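PDB 3RYS: adenosine deaminase 1 from Arthrobacter aurescens, which probably catalyses the zinc-dependent hydrolytic deamination of adenine to hypoxanthine and ammonium, a step of purine salvage. Local coordinates for residues V304-A308 with W335-V340; A311-R316 with L328-V332. All coordinates share one frame; numbering follows the deposited sequence.

Contact 1: V304-A308 with W335-V340; sequences VPEQA and WVKASV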
ATOM      1  N   VAL A 304      12.477  19.665  -5.812  1.00 17.18           N
ATOM      2  CA  VAL A 304      11.436  19.437  -6.807  1.00 19.10           C
ATOM      3  C   VAL A 304      11.831  18.336  -7.800  1.00 18.98           C
ATOM      4  O   VAL A 304      11.060  17.402  -8.032  1.00 16.59           O
ATOM      5  CB  VAL A 304      11.068  20.741  -7.565  1.00 19.23           C
ATOM      6  CG1 VAL A 304      10.277  20.424  -8.824  1.00 21.99           C
ATOM      7  CG2 VAL A 304      10.291  21.684  -6.661  1.00 15.05           C
ATOM      8  N   PRO A 305      13.033  18.445  -8.393  1.00 21.39           N
ATOM      9  CA  PRO A 305      13.507  17.408  -9.316  1.00 17.54           C
ATOM     10  C   PRO A 305      13.606  16.044  -8.638  1.00 19.27           C
ATOM     11  O   PRO A 305      13.366  15.018  -9.275  1.00 20.79           O
ATOM     12  CB  PRO A 305      14.904  17.897  -9.705  1.00 19.68           C
ATOM     13  CG  PRO A 305      14.865  19.370  -9.490  1.00 18.77           C
ATOM     14  CD  PRO A 305      13.967  19.582  -8.313  1.00 21.13           C
ATOM     15  N   GLU A 306      13.961  16.026  -7.359  1.00 19.66           N
ATOM     16  CA  GLU A 306      14.032  14.763  -6.635  1.00 17.82           C
ATOM     17  C   GLU A 306      12.629  14.179  -6.454  1.00 20.18           C
ATOM     18  O   GLU A 306      12.392  13.010  -6.779  1.00 18.95           O
ATOM     19  CB  GLU A 306      14.757  14.943  -5.296  1.00 18.76           C
ATOM     20  CG  GLU A 306      16.265  15.179  -5.451  1.00 22.49           C
ATOM     21  CD  GLU A 306      16.950  15.603  -4.155  1.00 27.21           C
ATOM     22  OE1 GLU A 306      16.250  16.064  -3.228  1.00 26.32           O
ATOM     23  OE2 GLU A 306      18.191  15.480  -4.063  1.00 28.16           O
ATOM     24  N   GLN A 307      11.706  15.002  -5.953  1.00 18.08           N
ATOM     25  CA  GLN A 307      10.296  14.633  -5.839  1.00 14.54           C
ATOM     26  C   GLN A 307       9.741  14.110  -7.162  1.00 16.48           C
ATOM     27  O   GLN A 307       9.016  13.112  -7.197  1.00 15.02           O
ATOM     28  CB  GLN A 307       9.463  15.834  -5.392  1.00 16.12           C
ATOM     29  CG  GLN A 307       9.240  15.950  -3.895  1.00 17.59           C
ATOM     30  CD  GLN A 307       8.478  17.218  -3.527  1.00 21.84           C
ATOM     31  OE1 GLN A 307       8.985  18.329  -3.694  1.00 19.82           O
ATOM     32  NE2 GLN A 307       7.255  17.057  -3.024  1.00 19.02           N
ATOM     33  N   ALA A 308      10.077  14.794  -8.250  1.00 16.09           N
ATOM     34  CA  ALA A 308       9.616  14.387  -9.572  1.00 17.41           C
ATOM     35  C   ALA A 308      10.126  12.995  -9.931  1.00 15.54           C
ATOM     36  O   ALA A 308       9.387  12.170 -10.464  1.00 15.10           O
ATOM     37  CB  ALA A 308      10.055  15.392 -10.615  1.00 17.69           C
ATOM     38  N   TRP A 335       4.461  19.407 -14.028  1.00 24.23           N
ATOM     39  CA  TRP A 335       4.514  19.835 -12.634  1.00 24.20           C
ATOM     40  C   TRP A 335       5.883  20.412 -12.281  1.00 27.06           C
ATOM     41  O   TRP A 335       5.979  21.426 -11.596  1.00 27.66           O
ATOM     42  CB  TRP A 335       4.164  18.681 -11.693  1.00 21.25           C
ATOM     43  CG  TRP A 335       4.293  19.039 -10.244  1.00 22.46           C
ATOM     44  CD1 TRP A 335       3.391  19.722  -9.487  1.00 20.90           C
ATOM     45  CD2 TRP A 335       5.396  18.731  -9.378  1.00 24.96           C
ATOM     46  NE1 TRP A 335       3.861  19.862  -8.202  1.00 24.21           N
ATOM     47  CE2 TRP A 335       5.087  19.263  -8.109  1.00 25.91           C
ATOM     48  CE3 TRP A 335       6.612  18.064  -9.556  1.00 19.90           C
ATOM     49  CZ2 TRP A 335       5.954  19.143  -7.017  1.00 24.16           C
ATOM     50  CZ3 TRP A 335       7.471  17.946  -8.473  1.00 22.90           C
ATOM     51  CH2 TRP A 335       7.137  18.484  -7.220  1.00 24.17           C
ATOM     52  N   VAL A 336       6.939  19.763 -12.760  1.00 26.34           N
ATOM     53  CA  VAL A 336       8.301  20.221 -12.511  1.00 26.13           C
ATOM     54  C   VAL A 336       8.566  21.592 -13.121  1.00 28.75           C
ATOM     55  O   VAL A 336       9.115  22.477 -12.465  1.00 29.75           O
ATOM     56  CB  VAL A 336       9.330  19.232 -13.075  1.00 24.25           C
ATOM     57  CG1 VAL A 336      10.738  19.790 -12.932  1.00 20.22           C
ATOM     58  CG2 VAL A 336       9.202  17.901 -12.377  1.00 23.27           C
ATOM     59  N   LYS A 337       8.124  21.788 -14.339  1.00 27.03           N
ATOM     60  CA  LYS A 337       8.328  23.021 -15.020  1.00 28.04           C
ATOM     61  C   LYS A 337       7.568  24.144 -14.433  1.00 26.90           C
ATOM     62  O   LYS A 337       8.014  25.243 -14.422  1.00 32.20           O
ATOM     63  CB  LYS A 337       7.902  22.874 -16.444  1.00 28.87           C
ATOM     64  CG  LYS A 337       8.864  22.232 -17.284  1.00 27.98           C
ATOM     65  CD  LYS A 337       8.287  22.074 -18.580  1.00 30.46           C
ATOM     66  CE  LYS A 337       8.989  21.034 -19.330  1.00 35.42           C
ATOM     67  NZ  LYS A 337       8.980  21.346 -20.742  1.00 42.29           N
ATOM     68  N   ALA A 338       6.395  23.847 -13.952  1.00 25.69           N
ATOM     69  CA  ALA A 338       5.594  24.824 -13.287  1.00 34.44           C
ATOM     70  C   ALA A 338       6.056  25.106 -11.859  1.00 34.89           C
ATOM     71  O   ALA A 338       5.680  26.062 -11.265  1.00 34.04           O
ATOM     72  CB  ALA A 338       4.207  24.367 -13.280  1.00 31.58           C
ATOM     73  N   SER A 339       6.895  24.253 -11.330  1.00 33.53           N
ATOM     74  CA  SER A 339       7.175  24.199  -9.930  1.00 32.00           C
ATOM     75  C   SER A 339       8.558  24.608  -9.551  1.00 36.10           C
ATOM     76  O   SER A 339       8.890  24.569  -8.418  1.00 37.79           O
ATOM     77  CB  SER A 339       6.970  22.774  -9.432  1.00 28.55           C
ATOM     78  OG  SER A 339       5.657  22.571  -9.042  1.00 32.56           O
ATOM     79  N   VAL A 340       9.399  24.977 -10.487  1.00 37.61           N
ATOM     80  CA  VAL A 340      10.720  25.433 -10.092  1.00 38.18           C
ATOM     81  C   VAL A 340      10.808  26.912 -10.240  1.00 38.64           C
ATOM     82  O   VAL A 340      10.107  27.483 -11.059  1.00 43.48           O
ATOM     83  CB  VAL A 340      11.835  24.818 -10.888  1.00 37.50           C
ATOM     84  CG1 VAL A 340      11.880  23.336 -10.691  1.00 32.70           C
ATOM     85  CG2 VAL A 340      11.763  25.220 -12.325  1.00 30.06           C
TER
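Val304, in the first turn of helix 304-317, meets Trp335, Val336 and Ser339 near the end of helix 322-339 and Val340 in the residues that follow. The two short helical segments run almost antiparallel, 167° between their directions, with their axes 9.9 Å apart.

Apolar contacts dominate. With CG1 anti to its backbone N (chi1 165°), Val304 sends that methyl into the other segment, where it lies 3.8 Å from Trp335 CZ3. The same Val304 CG1 is 3.8 Å from Val340 CG1, and Val336 CG1 stands a little farther off. The other branch, Val304 CG2, rests 3.7 Å from the backbone O of Ser339. One turn on, Ala308 CB comes within 4.2 Å of Trp335 CZ3.

The indole of Trp335 supplies the aromatic part. CG lies anti to the backbone N, and the benzo rim points at helix 304-317. Val304 O sits at the ring edge near its plane, 3.7 Å from Trp335 CZ3. Gln307 crosses the indole at about a right angle, its amide plane turned 84° from the ring, and Gln307 OE1 lies in the ring plane 4.0 Å from Trp335 CH2.

Polar links lead elsewhere: Trp335 NE1 is hydrogen-bonded to Thr11 OG1, and the indole also touches Pro13 and Pro14 of the N-terminal arm.

The C-terminal helix is thus held to helix 304-317 by valine methyls and an indole rim, while the indole nitrogen bonds to Thr11, so that the N-terminal residues lie beside the C-terminal helix here.

Contact 2: A311-R316 with L328-V332; sequences AANSIR and LLDEV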
ATOM      1  N   ALA A 311       8.074  10.520  -8.191  1.00 14.52           N
ATOM      2  CA  ALA A 311       6.786  10.462  -8.869  1.00 14.79           C
ATOM      3  C   ALA A 311       6.849   9.594 -10.123  1.00 16.39           C
ATOM      4  O   ALA A 311       6.017   8.703 -10.315  1.00 16.32           O
ATOM      5  CB  ALA A 311       6.318  11.866  -9.227  1.00 14.64           C
ATOM      6  N   ALA A 312       7.833   9.862 -10.977  1.00 13.77           N
ATOM      7  CA  ALA A 312       7.950   9.148 -12.245  1.00 15.74           C
ATOM      8  C   ALA A 312       8.274   7.670 -12.031  1.00 16.12           C
ATOM      9  O   ALA A 312       7.823   6.815 -12.793  1.00 17.77           O
ATOM     10  CB  ALA A 312       8.983   9.813 -13.150  1.00 15.15           C
ATOM     11  N   ASN A 313       9.054   7.372 -10.997  1.00 13.62           N
ATOM     12  CA  ASN A 313       9.283   5.988 -10.613  1.00 12.63           C
ATOM     13  C   ASN A 313       7.951   5.288 -10.373  1.00 14.47           C
ATOM     14  O   ASN A 313       7.673   4.241 -10.952  1.00 13.83           O
ATOM     15  CB  ASN A 313      10.137   5.905  -9.346  1.00 14.04           C
ATOM     16  CG  ASN A 313      11.604   6.181  -9.609  1.00 14.20           C
ATOM     17  OD1 ASN A 313      12.417   6.201  -8.682  1.00 12.74           O
ATOM     18  ND2 ASN A 313      11.952   6.392 -10.872  1.00 13.30           N
ATOM     19  N   SER A 314       7.126   5.882  -9.517  1.00 12.71           N
ATOM     20  CA  SER A 314       5.848   5.288  -9.153  1.00 14.89           C
ATOM     21  C   SER A 314       4.986   5.006 -10.384  1.00 16.29           C
ATOM     22  O   SER A 314       4.187   4.066 -10.390  1.00 13.88           O
ATOM     23  CB  SER A 314       5.090   6.193  -8.184  1.00 13.98           C
ATOM     24  OG  SER A 314       4.339   7.164  -8.890  1.00 16.58           O
ATOM     25  N   ILE A 315       5.150   5.819 -11.423  1.00 14.03           N
ATOM     26  CA  ILE A 315       4.371   5.632 -12.639  1.00 14.97           C
ATOM     27  C   ILE A 315       4.971   4.528 -13.497  1.00 15.71           C
ATOM     28  O   ILE A 315       4.252   3.654 -13.984  1.00 16.51           O
ATOM     29  CB  ILE A 315       4.247   6.934 -13.457  1.00 16.38           C
ATOM     30  CG1 ILE A 315       3.560   8.017 -12.623  1.00 16.94           C
ATOM     31  CG2 ILE A 315       3.472   6.681 -14.739  1.00 13.49           C
ATOM     32  CD1 ILE A 315       3.487   9.362 -13.299  1.00 16.98           C
ATOM     33  N   ARG A 316       6.288   4.563 -13.675  1.00 14.74           N
ATOM     34  CA  ARG A 316       6.975   3.537 -14.452  1.00 15.92           C
ATOM     35  C   ARG A 316       6.808   2.169 -13.811  1.00 15.41           C
ATOM     36  O   ARG A 316       6.839   1.148 -14.496  1.00 16.87           O
ATOM     37  CB  ARG A 316       8.468   3.842 -14.562  1.00 15.68           C
ATOM     38  CG  ARG A 316       8.805   5.117 -15.283  1.00 15.45           C
ATOM     39  CD  ARG A 316      10.297   5.168 -15.589  1.00 23.04           C
ATOM     40  NE  ARG A 316      10.731   6.523 -15.912  1.00 29.41           N
ATOM     41  CZ  ARG A 316      11.242   7.373 -15.026  1.00 23.04           C
ATOM     42  NH1 ARG A 316      11.393   7.003 -13.762  1.00 17.08           N
ATOM     43  NH2 ARG A 316      11.604   8.591 -15.407  1.00 29.49           N
ATOM     44  N   LEU A 328       0.525  10.422 -17.683  1.00 20.48           N
ATOM     45  CA  LEU A 328       0.878  10.737 -16.300  1.00 21.60           C
ATOM     46  C   LEU A 328       2.332  11.194 -16.200  1.00 21.21           C
ATOM     47  O   LEU A 328       2.645  12.143 -15.484  1.00 22.19           O
ATOM     48  CB  LEU A 328       0.626   9.536 -15.386  1.00 17.15           C
ATOM     49  CG  LEU A 328      -0.759   9.421 -14.744  1.00 19.27           C
ATOM     50  CD1 LEU A 328      -1.862   9.892 -15.678  1.00 19.71           C
ATOM     51  CD2 LEU A 328      -1.014   7.993 -14.273  1.00 16.33           C
ATOM     52  N   LEU A 329       3.217  10.513 -16.918  1.00 19.39           N
ATOM     53  CA  LEU A 329       4.611  10.931 -16.992  1.00 20.65           C
ATOM     54  C   LEU A 329       4.736  12.365 -17.499  1.00 21.99           C
ATOM     55  O   LEU A 329       5.541  13.144 -16.990  1.00 21.65           O
ATOM     56  CB  LEU A 329       5.412   9.979 -17.883  1.00 21.56           C
ATOM     57  CG  LEU A 329       6.386   9.022 -17.185  1.00 23.04           C
ATOM     58  CD1 LEU A 329       6.117   8.918 -15.691  1.00 18.57           C
ATOM     59  CD2 LEU A 329       6.360   7.650 -17.848  1.00 20.27           C
ATOM     60  N   ASP A 330       3.931  12.713 -18.499  1.00 21.76           N
ATOM     61  CA  ASP A 330       3.960  14.060 -19.056  1.00 23.20           C
ATOM     62  C   ASP A 330       3.465  15.083 -18.042  1.00 20.72           C
ATOM     63  O   ASP A 330       3.830  16.256 -18.097  1.00 19.80           O
ATOM     64  CB  ASP A 330       3.135  14.137 -20.343  1.00 20.61           C
ATOM     65  CG  ASP A 330       3.885  13.601 -21.549  1.00 23.88           C
ATOM     66  OD1 ASP A 330       5.132  13.520 -21.489  1.00 25.43           O
ATOM     67  OD2 ASP A 330       3.229  13.263 -22.560  1.00 30.47           O
ATOM     68  N   GLU A 331       2.620  14.631 -17.172  1.00 20.10           N
ATOM     69  CA  GLU A 331       2.098  15.386 -16.109  1.00 21.20           C
ATOM     70  C   GLU A 331       3.126  15.712 -15.080  1.00 21.18           C
ATOM     71  O   GLU A 331       3.066  16.754 -14.539  1.00 20.60           O
ATOM     72  CB  GLU A 331       0.949  14.627 -15.511  1.00 21.69           C
ATOM     73  CG  GLU A 331      -0.349  15.197 -15.840  1.00 20.56           C
ATOM     74  CD  GLU A 331      -1.495  14.344 -15.463  1.00 25.77           C
ATOM     75  OE1 GLU A 331      -2.285  14.003 -16.318  1.00 23.13           O
ATOM     76  OE2 GLU A 331      -1.644  14.052 -14.312  1.00 23.86           O
ATOM     77  N   VAL A 332       4.064  14.825 -14.819  1.00 18.96           N
ATOM     78  CA  VAL A 332       5.071  15.122 -13.854  1.00 25.69           C
ATOM     79  C   VAL A 332       6.108  16.052 -14.384  1.00 22.26           C
ATOM     80  O   VAL A 332       6.584  16.895 -13.659  1.00 23.96           O
ATOM     81  CB  VAL A 332       5.649  13.892 -13.087  1.00 23.22           C
ATOM     82  CG1 VAL A 332       5.231  12.668 -13.588  1.00 23.37           C
ATOM     83  CG2 VAL A 332       7.080  13.947 -12.931  1.00 18.17           C
TER
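Ile315 enters the groove made by Leu328, Leu329 and Val332, between helical segments that run antiparallel (177°) with axes 9.6 Å apart. Its CB lies 3.5 Å from Leu329 CD1. From there the side chain forks. With CG1 beside the backbone N (chi1 -60°), CG2 lies anti to it, 3.6 Å from Leu329 CD1, and also approaches Leu328 CB. On the other branch, CG1 is 4.1 Å from Leu329 CD1 and leads to Ile315 CD1, which meets Leu328 CB at 3.5 Å, Leu329 CD1 at 3.6 Å and Val332 CG1 at 3.7 Å. The side chains of Ile315 and Leu329 lie alongside one another, pointing opposite ways, and the Leu329 CD1 methyl also touches Ala312 CB.

Beside this apolar seam, Ser314 turns its hydroxyl back to Ala311 O (OG to O 2.7 Å), which also accepts the backbone NH of Ile315. Ser314 OG is also hydrogen-bonded to Ala16 N of strand 15-17, a barrel strand. Glu331 forms a salt bridge with Arg96.

The helices therefore meet mainly through branched aliphatic groups and alanines, with the stem of Arg316 at the margin, while serine and glutamate direct their polar atoms to the strands of the TIM barrel.

Both contacts join helix 304-317 to helix 322-339, the last two helices of the chain, which form an antiparallel hairpin. Contact 2 lies nearer the turn and the barrel, its centre about 18 Å from the centre of the chain, and is largely buried; contact 1, its centre about 24 Å out at the open end, is only partly so. Their centres are about 12 Å apart, and Ala308 O packs on Val332 CG2 between them. Aliphatic packing runs through both, but contact 1 adds an indole and the N-terminal arm, whereas contact 2 backs onto strands 15-17 and 95-102. Both lie away from the zinc and adenine site.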